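Local coordinates for petrobactin-binding protein YclQ (Bacillus subtilis subsp. subtilis str. 168, PDB 3GFV) that captures petrobactin, iron-free or ferric, and its precursor 3,4-dihydroxybenzoic acid for uptake by the ABC transporter YclNOPQ, at residues E85-F88 with D89-A92; I100-A103 with R104-E107. All coordinates share one frame; numbering follows the deposited sequence.

Overall arrangement
Both contacts are local and follow each other along the chain in the lobe built on the parallel sheet that contains strands 37-39 and 98-101. After strand 78-79 the chain runs through a loop into interaction 1, where 85-88 turns into helix 88-93 at the protein surface. Strand 98-101 comes next, and at its end interaction 2 folds 104-107 back on 100-103 before helix 109-115 begins. The two neither nest nor cross; their centres are about 13 Å apart, their nearest atoms about 4 Å. Helix 109-115 joins them, since Phe112 meets Pro86 and Phe88 of the first and Ile101 and Gln105 of the second.

Interaction 1 (E85-F88 with D89-A92); sequences EPDF and DKVA
The Lys90 N-H meets its cap, Asp87 OD1, from above the carboxylate, 68° out of its plane. The bond from Lys90 N to Asp87 OD1 is 3.1 Å long and fairly straight. With CG anti to the backbone N (chi1 -179°), the carboxylate of Asp87 swings forward over the first turn, and its other oxygen, OD2, lies 3.4 Å from Lys90 CB. A water bridges, donating to Asp87 OD1 and accepting from Asp89 N at 2.9 Å, so two N-H groups of the first turn are served by one carboxylate oxygen, one of them through water. Asp87 O begins the i to i+4 bonding, accepting from Val91 N at 3.0 Å, while Val91 CG2 packs 3.3 Å from Asp87 O. Phe88 O then accepts from Ala92 N.

Lys90 turns its amine away to a salt bridge with Glu93. Pro86 CB lies over one face of the Phe88 ring, near its rim, and Phe112 of helix 109-115 meets that ring at an inclined angle. This is an aspartate N-cap, closing the start of helix 88-93 in the periplasmic binding protein fold.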
ATOM      1  N   GLU A  85      11.773 -11.279   5.866  1.00 25.12           N
ATOM      2  CA  GLU A  85      12.422 -12.536   6.221  1.00 24.97           C
ATOM      3  C   GLU A  85      11.407 -13.687   6.167  1.00 23.05           C
ATOM      4  O   GLU A  85      10.906 -14.108   7.209  1.00 23.69           O
ATOM      5  CB  GLU A  85      13.063 -12.431   7.623  1.00 25.03           C
ATOM      6  CG  GLU A  85      14.037 -11.246   7.746  1.00 28.53           C
ATOM      7  CD  GLU A  85      14.518 -10.915   9.178  1.00 38.49           C
ATOM      8  OE1 GLU A  85      14.268 -11.663  10.148  1.00 40.00           O
ATOM      9  OE2 GLU A  85      15.177  -9.869   9.333  1.00 35.19           O
ATOM     10  N   PRO A  86      11.110 -14.202   4.957  1.00 24.67           N
ATOM     11  CA  PRO A  86      10.169 -15.321   4.888  1.00 22.49           C
ATOM     12  C   PRO A  86      10.723 -16.566   5.561  1.00 29.14           C
ATOM     13  O   PRO A  86      11.927 -16.856   5.495  1.00 29.30           O
ATOM     14  CB  PRO A  86      10.015 -15.565   3.373  1.00 29.20           C
ATOM     15  CG  PRO A  86      10.408 -14.251   2.738  1.00 29.22           C
ATOM     16  CD  PRO A  86      11.520 -13.748   3.615  1.00 26.39           C
ATOM     17  N   ASP A  87       9.847 -17.291   6.244  1.00 28.75           N
ATOM     18  CA  ASP A  87      10.213 -18.582   6.798  1.00 25.77           C
ATOM     19  C   ASP A  87       9.945 -19.603   5.695  1.00 27.36           C
ATOM     20  O   ASP A  87       8.857 -20.172   5.612  1.00 27.56           O
ATOM     21  CB  ASP A  87       9.359 -18.873   8.034  1.00 33.71           C
ATOM     22  CG  ASP A  87       9.700 -20.202   8.694  1.00 36.10           C
ATOM     23  OD1 ASP A  87      10.418 -21.024   8.095  1.00 34.98           O
ATOM     24  OD2 ASP A  87       9.242 -20.422   9.831  1.00 44.06           O
ATOM     25  N   PHE A  88      10.942 -19.815   4.840  1.00 27.30           N
ATOM     26  CA  PHE A  88      10.761 -20.640   3.650  1.00 24.30           C
ATOM     27  C   PHE A  88      10.419 -22.095   3.983  1.00 22.93           C
ATOM     28  O   PHE A  88       9.642 -22.735   3.287  1.00 27.91           O
ATOM     29  CB  PHE A  88      12.013 -20.578   2.773  1.00 25.97           C
ATOM     30  CG  PHE A  88      12.184 -19.267   2.052  1.00 24.68           C
ATOM     31  CD1 PHE A  88      11.479 -19.017   0.880  1.00 25.02           C
ATOM     32  CD2 PHE A  88      13.043 -18.288   2.544  1.00 26.81           C
ATOM     33  CE1 PHE A  88      11.632 -17.811   0.215  1.00 23.49           C
ATOM     34  CE2 PHE A  88      13.201 -17.067   1.881  1.00 30.09           C
ATOM     35  CZ  PHE A  88      12.487 -16.834   0.708  1.00 27.21           C
ATOM     36  N   ASP A  89      11.011 -22.633   5.045  1.00 26.17           N
ATOM     37  CA  ASP A  89      10.685 -24.005   5.420  1.00 24.87           C
ATOM     38  C   ASP A  89       9.219 -24.142   5.802  1.00 24.19           C
ATOM     39  O   ASP A  89       8.558 -25.135   5.462  1.00 27.56           O
ATOM     40  CB  ASP A  89      11.545 -24.447   6.608  1.00 25.18           C
ATOM     41  CG  ASP A  89      12.967 -24.799   6.209  1.00 40.55           C
ATOM     42  OD1 ASP A  89      13.295 -24.739   5.009  1.00 41.91           O
ATOM     43  OD2 ASP A  89      13.752 -25.173   7.104  1.00 49.19           O
ATOM     44  N   LYS A  90       8.714 -23.162   6.544  1.00 26.15           N
ATOM     45  CA  LYS A  90       7.318 -23.189   6.932  1.00 27.12           C
ATOM     46  C   LYS A  90       6.415 -23.052   5.708  1.00 28.32           C
ATOM     47  O   LYS A  90       5.403 -23.752   5.596  1.00 28.20           O
ATOM     48  CB  LYS A  90       7.008 -22.085   7.928  1.00 31.56           C
ATOM     49  CG  LYS A  90       5.592 -22.162   8.466  1.00 35.73           C
ATOM     50  CD  LYS A  90       5.387 -23.467   9.219  1.00 46.39           C
ATOM     51  CE  LYS A  90       3.999 -23.536   9.831  1.00 58.05           C
ATOM     52  NZ  LYS A  90       3.881 -24.676  10.786  1.00 65.78           N
ATOM     53  N   VAL A  91       6.770 -22.149   4.797  1.00 21.32           N
ATOM     54  CA  VAL A  91       6.020 -22.031   3.537  1.00 25.06           C
ATOM     55  C   VAL A  91       5.906 -23.398   2.834  1.00 28.24           C
ATOM     56  O   VAL A  91       4.806 -23.814   2.444  1.00 25.49           O
ATOM     57  CB  VAL A  91       6.613 -20.972   2.576  1.00 23.55           C
ATOM     58  CG1 VAL A  91       5.811 -20.947   1.254  1.00 22.90           C
ATOM     59  CG2 VAL A  91       6.592 -19.591   3.231  1.00 24.48           C
ATOM     60  N   ALA A  92       7.038 -24.091   2.697  1.00 25.74           N
ATOM     61  CA  ALA A  92       7.095 -25.400   2.057  1.00 30.40           C
ATOM     62  C   ALA A  92       6.255 -26.418   2.824  1.00 32.42           C
ATOM     63  O   ALA A  92       5.553 -27.228   2.224  1.00 28.93           O
ATOM     64  CB  ALA A  92       8.531 -25.877   1.927  1.00 32.75           C
TER
HETATM   65  O   HOH W   1      12.714 -21.451   7.122  1.00 32.38           O

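Interaction 2 (I100-A103 with R104-E107); sequences IISA and RQSE. With PO4 (phosphate ion), chain C.
At the C-terminal end of strand 98-101, in the parallel sheet of a periplasmic binding protein lobe, the chain leaves the strand in a tight turn that the Gln105 side chain fastens from within. Gln105 OE1 takes the N-H of Ser102, with Ser102 N at 2.9 Å, in a nearly straight bond, the donor lying almost on the extension of the amide C=O. A bend at chi2 (83°) folds the amide back toward the strand end, where Gln105 OE1 also rests 3.6 Å from Ile101 CB. Going the other way, Gln105 N donates to Ser102 O at 3.0 Å, so backbone and side chain of one glutamine grip both polar backbone atoms of Ser102. A water donates to Gln105 OE1 at 2.8 Å and to Ser102 OG, whose hydroxyl is also bonded to Asp41; Gln105 NE2 reaches Leu83 O.

One residue along, Ser106 meets Ala103 O twice, through N at 3.1 Å and OG at 3.2 Å, both from the same face of that carbonyl. Arg104 points outward, extended from CG to NE. The guanidinium edge faces a phosphate ion, probably from the crystallisation liquor: Arg104 NE and NH2 each make a weak 3.3 Å bond to phosphate O2. Lys84 also binds this ion, and Tyr275 engages the arginine by a cation-pi contact and through its carbonyl. The two backbone i to i+3 bonds make this a 3-10 turn linking strand 98-101 to helix 109-115, a strand-to-helix connection of the kind that builds the alpha/beta lobes of this fold.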
ATOM      1  N   ILE A 100       1.718 -15.707  -3.378  1.00 21.79           N
ATOM      2  CA  ILE A 100       1.613 -14.345  -3.888  1.00 22.23           C
ATOM      3  C   ILE A 100       2.665 -13.496  -3.192  1.00 23.38           C
ATOM      4  O   ILE A 100       2.710 -13.438  -1.952  1.00 21.11           O
ATOM      5  CB  ILE A 100       0.234 -13.737  -3.609  1.00 20.80           C
ATOM      6  CG1 ILE A 100      -0.858 -14.499  -4.372  1.00 18.78           C
ATOM      7  CG2 ILE A 100       0.236 -12.204  -3.911  1.00 20.69           C
ATOM      8  CD1 ILE A 100      -2.278 -14.030  -4.021  1.00 20.54           C
ATOM      9  N   ILE A 101       3.520 -12.854  -3.979  1.00 21.20           N
ATOM     10  CA  ILE A 101       4.554 -11.989  -3.404  1.00 21.39           C
ATOM     11  C   ILE A 101       4.476 -10.581  -3.972  1.00 22.92           C
ATOM     12  O   ILE A 101       3.733 -10.312  -4.919  1.00 24.30           O
ATOM     13  CB  ILE A 101       5.984 -12.552  -3.638  1.00 23.91           C
ATOM     14  CG1 ILE A 101       6.302 -12.619  -5.147  1.00 23.51           C
ATOM     15  CG2 ILE A 101       6.112 -13.917  -3.001  1.00 22.19           C
ATOM     16  CD1 ILE A 101       7.748 -12.983  -5.486  1.00 25.97           C
ATOM     17  N   SER A 102       5.240  -9.664  -3.393  1.00 21.40           N
ATOM     18  CA  SER A 102       5.373  -8.358  -4.007  1.00 19.99           C
ATOM     19  C   SER A 102       6.781  -7.820  -3.805  1.00 20.81           C
ATOM     20  O   SER A 102       7.726  -8.585  -3.708  1.00 22.40           O
ATOM     21  CB  SER A 102       4.282  -7.376  -3.548  1.00 27.29           C
ATOM     22  OG  SER A 102       4.265  -7.249  -2.141  1.00 29.18           O
ATOM     23  N   ALA A 103       6.918  -6.505  -3.810  1.00 20.93           N
ATOM     24  CA  ALA A 103       8.239  -5.923  -3.983  1.00 25.03           C
ATOM     25  C   ALA A 103       9.274  -6.392  -2.945  1.00 25.93           C
ATOM     26  O   ALA A 103      10.433  -6.625  -3.284  1.00 25.48           O
ATOM     27  CB  ALA A 103       8.129  -4.399  -4.002  1.00 26.80           C
ATOM     28  N   ARG A 104       8.858  -6.536  -1.694  1.00 20.42           N
ATOM     29  CA  ARG A 104       9.800  -6.878  -0.634  1.00 25.13           C
ATOM     30  C   ARG A 104      10.372  -8.295  -0.747  1.00 27.68           C
ATOM     31  O   ARG A 104      11.379  -8.603  -0.093  1.00 27.00           O
ATOM     32  CB  ARG A 104       9.164  -6.675   0.742  1.00 26.14           C
ATOM     33  CG  ARG A 104       8.925  -5.196   1.097  1.00 26.81           C
ATOM     34  CD  ARG A 104       8.251  -5.076   2.452  1.00 30.38           C
ATOM     35  NE  ARG A 104       8.268  -3.707   2.957  1.00 31.58           N
ATOM     36  CZ  ARG A 104       7.211  -2.899   3.011  1.00 31.55           C
ATOM     37  NH1 ARG A 104       6.021  -3.305   2.585  1.00 30.70           N
ATOM     38  NH2 ARG A 104       7.348  -1.675   3.498  1.00 34.21           N
ATOM     39  N   GLN A 105       9.744  -9.155  -1.563  1.00 20.74           N
ATOM     40  CA  GLN A 105      10.268 -10.504  -1.775  1.00 22.97           C
ATOM     41  C   GLN A 105      10.701 -10.744  -3.226  1.00 23.71           C
ATOM     42  O   GLN A 105      10.910 -11.892  -3.645  1.00 24.35           O
ATOM     43  CB  GLN A 105       9.229 -11.581  -1.385  1.00 25.96           C
ATOM     44  CG  GLN A 105       8.603 -11.420  -0.009  1.00 27.05           C
ATOM     45  CD  GLN A 105       7.442 -10.434   0.005  1.00 26.87           C
ATOM     46  OE1 GLN A 105       6.749 -10.245  -1.002  1.00 24.55           O
ATOM     47  NE2 GLN A 105       7.234  -9.779   1.151  1.00 23.10           N
ATOM     48  N   SER A 106      10.846  -9.658  -3.981  1.00 28.99           N
ATOM     49  CA  SER A 106      11.125  -9.714  -5.427  1.00 32.74           C
ATOM     50  C   SER A 106      12.305 -10.613  -5.781  1.00 32.84           C
ATOM     51  O   SER A 106      12.246 -11.412  -6.723  1.00 31.95           O
ATOM     52  CB  SER A 106      11.409  -8.307  -5.964  1.00 44.23           C
ATOM     53  OG  SER A 106      10.205  -7.631  -6.264  1.00 58.36           O
ATOM     54  N   GLU A 107      13.380 -10.485  -5.015  1.00 25.97           N
ATOM     55  CA  GLU A 107      14.571 -11.278  -5.259  1.00 25.80           C
ATOM     56  C   GLU A 107      14.474 -12.746  -4.879  1.00 29.28           C
ATOM     57  O   GLU A 107      15.384 -13.515  -5.172  1.00 32.43           O
ATOM     58  CB  GLU A 107      15.767 -10.665  -4.526  1.00 37.70           C
ATOM     59  CG  GLU A 107      16.744  -9.969  -5.435  1.00 47.77           C
ATOM     60  CD  GLU A 107      18.063  -9.725  -4.728  1.00 46.88           C
ATOM     61  OE1 GLU A 107      19.050 -10.423  -5.041  1.00 42.29           O
ATOM     62  OE2 GLU A 107      18.086  -8.863  -3.832  1.00 53.74           O
TER
HETATM   63  P   PO4 C 304      11.201  -1.183   2.685  1.00 94.07           P
HETATM   64  O1  PO4 C 304      10.089  -0.683   1.790  1.00 93.38           O
HETATM   65  O2  PO4 C 304      10.625  -1.607   4.015  1.00 90.60           O
HETATM   66  O3  PO4 C 304      11.889  -2.357   2.020  1.00 92.85           O
HETATM   67  O4  PO4 C 304      12.196  -0.067   2.902  1.00 95.61           O
HETATM   68  O   HOH W   2       5.970  -7.614  -0.327  1.00 40.40           O